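Local coordinates for protein galactose-binding lectin (PDB 6VC4) that binds D-galactose specifically as a homotetrameric legume lectin of peanut that carries calcium and manganese ions, at residues P81-I86 against D123-S128. Residues are numbered along the deposited sequence; the frame is centred on the assembly and turned at random.
With CA (calcium ion), chain G; MN (manganese (II) ion), chain F; QWG ((2R,3R,4S,5R,6S)-2-(hydroxymethyl)-6-{[(2S,3R,4S,5S,6S)-3,4,5-trihydroxy-6-({[(1-{[(2R,3S,4S,5R,6S)-3,4,5-trihydroxy-6-methoxytetrahydro-2H-pyran-2-yl]methyl}-1H-1,2,3-triazol-4-yl)methyl]sulfanyl}methyl)tetrahydro-2H-pyran-2-yl]sulfanyl}tetrahydro-2H-pyran-3,4,5-triol (non-preferred name)), chain E.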
ATOM      1  N   PRO A  81      23.456 -28.740 -12.573  1.00 25.81           N
ATOM      2  CA  PRO A  81      22.607 -27.646 -12.073  1.00 25.34           C
ATOM      3  C   PRO A  81      22.695 -27.563 -10.539  1.00 27.46           C
ATOM      4  O   PRO A  81      22.077 -28.325  -9.889  1.00 27.82           O
ATOM      5  CB  PRO A  81      21.218 -27.956 -12.635  1.00 27.11           C
ATOM      6  CG  PRO A  81      21.481 -28.975 -13.713  1.00 32.38           C
ATOM      7  CD  PRO A  81      22.682 -29.757 -13.236  1.00 27.79           C
ATOM      8  N   ALA A  82      23.482 -26.614 -10.043  1.00 21.34           N
ATOM      9  CA  ALA A  82      23.787 -26.462  -8.623  1.00 20.28           C
ATOM     10  C   ALA A  82      24.133 -24.970  -8.308  1.00 21.71           C
ATOM     11  O   ALA A  82      24.491 -24.241  -9.233  1.00 19.91           O
ATOM     12  CB  ALA A  82      24.958 -27.406  -8.261  1.00 20.55           C
ATOM     13  N   ASP A  83      23.968 -24.480  -7.048  1.00 17.47           N
ATOM     14  CA  ASP A  83      23.588 -25.264  -5.855  1.00 17.66           C
ATOM     15  C   ASP A  83      22.219 -24.940  -5.244  1.00 23.83           C
ATOM     16  O   ASP A  83      21.716 -25.732  -4.447  1.00 20.88           O
ATOM     17  CB  ASP A  83      24.654 -25.081  -4.797  1.00 18.87           C
ATOM     18  CG  ASP A  83      25.778 -26.037  -5.028  1.00 23.78           C
ATOM     19  OD1 ASP A  83      26.745 -25.668  -5.780  1.00 23.49           O
ATOM     20  OD2 ASP A  83      25.710 -27.156  -4.484  1.00 25.55           O
ATOM     21  N   GLY A  84      21.719 -23.754  -5.574  1.00 21.64           N
ATOM     22  CA  GLY A  84      20.418 -23.287  -5.102  1.00 20.39           C
ATOM     23  C   GLY A  84      20.421 -21.866  -4.589  1.00 23.46           C
ATOM     24  O   GLY A  84      21.436 -21.194  -4.657  1.00 23.05           O
ATOM     25  N   ILE A  85      19.263 -21.474  -4.090  1.00 19.99           N
ATOM     26  CA  ILE A  85      18.979 -20.119  -3.558  1.00 20.13           C
ATOM     27  C   ILE A  85      18.515 -20.259  -2.104  1.00 23.10           C
ATOM     28  O   ILE A  85      17.802 -21.190  -1.820  1.00 23.84           O
ATOM     29  CB  ILE A  85      17.882 -19.444  -4.408  1.00 23.25           C
ATOM     30  CG1 ILE A  85      18.243 -19.367  -5.887  1.00 24.75           C
ATOM     31  CG2 ILE A  85      17.499 -18.089  -3.871  1.00 23.11           C
ATOM     32  CD1 ILE A  85      17.214 -18.685  -6.723  1.00 29.35           C
ATOM     33  N   ILE A  86      18.943 -19.334  -1.250  1.00 18.58           N
ATOM     34  CA  ILE A  86      18.449 -19.226   0.141  1.00 18.22           C
ATOM     35  C   ILE A  86      17.924 -17.805   0.401  1.00 22.81           C
ATOM     36  O   ILE A  86      18.584 -16.843   0.063  1.00 20.00           O
ATOM     37  CB  ILE A  86      19.459 -19.690   1.211  1.00 21.05           C
ATOM     38  CG1 ILE A  86      18.794 -19.737   2.590  1.00 21.34           C
ATOM     39  CG2 ILE A  86      20.729 -18.866   1.200  1.00 20.70           C
ATOM     40  CD1 ILE A  86      19.646 -20.269   3.688  1.00 25.05           C
ATOM     41  N   ASP A 123      17.184 -25.862  -2.387  1.00 20.84           N
ATOM     42  CA  ASP A 123      18.383 -26.644  -2.609  1.00 19.97           C
ATOM     43  C   ASP A 123      18.286 -27.673  -3.742  1.00 25.23           C
ATOM     44  O   ASP A 123      17.540 -28.641  -3.633  1.00 23.78           O
ATOM     45  CB  ASP A 123      18.721 -27.346  -1.295  1.00 20.05           C
ATOM     46  CG  ASP A 123      20.135 -27.871  -1.254  1.00 22.52           C
ATOM     47  OD1 ASP A 123      20.799 -27.862  -2.305  1.00 27.71           O
ATOM     48  OD2 ASP A 123      20.603 -28.205  -0.165  1.00 21.11           O
ATOM     49  N   THR A 124      19.163 -27.517  -4.780  1.00 23.44           N
ATOM     50  CA  THR A 124      19.145 -28.360  -5.984  1.00 23.49           C
ATOM     51  C   THR A 124      20.306 -29.365  -6.105  1.00 25.82           C
ATOM     52  O   THR A 124      20.501 -29.938  -7.182  1.00 25.05           O
ATOM     53  CB  THR A 124      19.094 -27.468  -7.229  1.00 32.74           C
ATOM     54  OG1 THR A 124      20.380 -26.900  -7.488  1.00 32.61           O
ATOM     55  CG2 THR A 124      18.034 -26.370  -7.111  1.00 26.01           C
ATOM     56  N   TYR A 125      21.023 -29.638  -5.006  1.00 22.24           N
ATOM     57  CA  TYR A 125      22.155 -30.589  -5.025  1.00 22.35           C
ATOM     58  C   TYR A 125      22.308 -31.200  -3.640  1.00 25.69           C
ATOM     59  O   TYR A 125      22.376 -30.474  -2.650  1.00 24.40           O
ATOM     60  CB  TYR A 125      23.483 -29.942  -5.502  1.00 23.62           C
ATOM     61  CG  TYR A 125      24.615 -30.953  -5.548  1.00 24.89           C
ATOM     62  CD1 TYR A 125      24.823 -31.740  -6.675  1.00 27.13           C
ATOM     63  CD2 TYR A 125      25.380 -31.222  -4.418  1.00 25.01           C
ATOM     64  CE1 TYR A 125      25.783 -32.751  -6.684  1.00 30.72           C
ATOM     65  CE2 TYR A 125      26.290 -32.271  -4.392  1.00 26.63           C
ATOM     66  CZ  TYR A 125      26.517 -33.012  -5.540  1.00 38.35           C
ATOM     67  OH  TYR A 125      27.475 -33.995  -5.553  1.00 39.10           O
ATOM     68  N   SER A 126      22.390 -32.535  -3.589  1.00 22.71           N
ATOM     69  CA  SER A 126      22.484 -33.293  -2.348  1.00 22.37           C
ATOM     70  C   SER A 126      23.935 -33.390  -1.821  1.00 27.75           C
ATOM     71  O   SER A 126      24.726 -34.205  -2.299  1.00 28.64           O
ATOM     72  CB  SER A 126      21.878 -34.686  -2.521  1.00 22.58           C
ATOM     73  OG  SER A 126      21.816 -35.375  -1.286  1.00 32.04           O
ATOM     74  N   ASN A 127      24.256 -32.541  -0.820  1.00 23.65           N
ATOM     75  CA  ASN A 127      25.534 -32.505  -0.112  1.00 22.62           C
ATOM     76  C   ASN A 127      25.482 -33.430   1.108  1.00 24.97           C
ATOM     77  O   ASN A 127      24.941 -33.044   2.142  1.00 22.44           O
ATOM     78  CB  ASN A 127      25.878 -31.075   0.324  1.00 17.72           C
ATOM     79  CG  ASN A 127      26.127 -30.133  -0.806  1.00 32.34           C
ATOM     80  OD1 ASN A 127      25.220 -29.473  -1.304  1.00 24.40           O
ATOM     81  ND2 ASN A 127      27.383 -30.032  -1.227  1.00 28.41           N
ATOM     82  N   SER A 128      26.085 -34.637   1.009  1.00 22.89           N
ATOM     83  CA  SER A 128      26.116 -35.608   2.115  1.00 23.14           C
ATOM     84  C   SER A 128      26.787 -35.022   3.359  1.00 27.33           C
ATOM     85  O   SER A 128      26.387 -35.371   4.479  1.00 26.81           O
ATOM     86  CB  SER A 128      26.825 -36.898   1.697  1.00 26.23           C
ATOM     87  OG  SER A 128      28.144 -36.635   1.253  1.00 33.34           O
TER
HETATM   88 CA    CA G 303      22.785 -28.866  -1.140  1.00 22.81          CA
HETATM   89 MN    MN F 302      19.691 -28.761   1.659  1.00 35.76          MN
HETATM   90  C4  QWG E 301      27.922 -29.143  -5.924  1.00 31.65           C
HETATM   91  C3  QWG E 301      28.445 -29.261  -4.494  1.00 31.92           C
HETATM   92  C5  QWG E 301      28.568 -30.224  -6.792  1.00 35.33           C
HETATM   93  C1  QWG E 301      30.555 -30.274  -5.476  1.00 40.22           C
HETATM   94  C2  QWG E 301      29.970 -29.273  -4.473  1.00 36.29           C
HETATM   95  C6  QWG E 301      28.135 -30.185  -8.241  1.00 34.85           C
HETATM   96  C10 QWG E 301      34.988 -33.745  -6.397  1.00 67.32           C
HETATM   97  C9  QWG E 301      34.806 -32.733  -7.516  1.00 65.63           C
HETATM   98  C11 QWG E 301      33.729 -33.874  -5.531  1.00 66.88           C
HETATM   99  C7  QWG E 301      33.009 -31.638  -6.257  1.00 56.01           C
HETATM  100  C8  QWG E 301      34.371 -31.410  -6.917  1.00 61.25           C
HETATM  101  O5  QWG E 301      29.996 -30.072  -6.770  1.00 37.20           O
HETATM  102  O2  QWG E 301      30.452 -29.547  -3.163  1.00 34.71           O
HETATM  103  O3  QWG E 301      27.977 -28.176  -3.707  1.00 27.42           O
HETATM  104  O4  QWG E 301      28.174 -27.838  -6.450  1.00 24.63           O
HETATM  105  O6  QWG E 301      28.310 -31.432  -8.908  1.00 37.77           O
HETATM  106  O11 QWG E 301      33.132 -32.596  -5.211  1.00 62.02           O
HETATM  107  O8  QWG E 301      34.327 -30.383  -7.902  1.00 61.80           O
HETATM  108  O9  QWG E 301      36.025 -32.563  -8.235  1.00 66.31           O
HETATM  109  O10 QWG E 301      35.350 -35.003  -6.968  1.00 68.60           O
HETATM  110  S1  QWG E 301      32.352 -30.095  -5.566  1.00 43.94           S
HETATM  111  O   HOH W   1      23.420 -27.465  -2.759  1.00 18.41           O
HETATM  112  O   HOH W   2      21.497 -27.390   2.723  1.00 20.88           O
HETATM  113  O   HOH W   3      18.896 -29.497   3.611  1.00 20.82           O
HETATM  114  O   HOH W   4      23.543 -27.460   0.745  1.00 16.36           O
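P81 O lies 3.3 Å from T124 OG1, whose firmer partner is Q216. The small A82 lets the loops come close: its CB lies 4.0 Å from Y125 CB and also faces the sugar. The A82-D83 peptide bond is cis, as is characteristic of legume lectins, and presents the D83 carboxylate to the sugar. This accepts two sugar hydroxyls, O4 on OD1 (2.7 Å) and O3 on OD2 (2.6 Å), while one calcium-bound water donates to both OD2 and the main-chain O of D83, linking the two sites. D83 O also receives T124 N at 3.1 Å, from above the carbonyl plane. N127 spends OD1 on calcium, which leaves ND2 to donate almost straight (174°) to sugar O3 and also to E129. Y125 gives calcium its carbonyl O; with CG anti to the backbone N (chi1 -178°), its ring lies flat under the galactose, sugar C5 3.6 Å above its centre, a CH-pi stack. D123 OD2 bonds both metals; OD1 bonds calcium and accepts Y125 N in an Asx turn. G84, at a positive phi (134°) that glycine readily adopts, forms a non-hydrogen-bonded pair with D123. Strand 84-91 runs antiparallel between 117-123 and 201-209, and I85 packs on strands 64-74 and 217-229 of the other sheet.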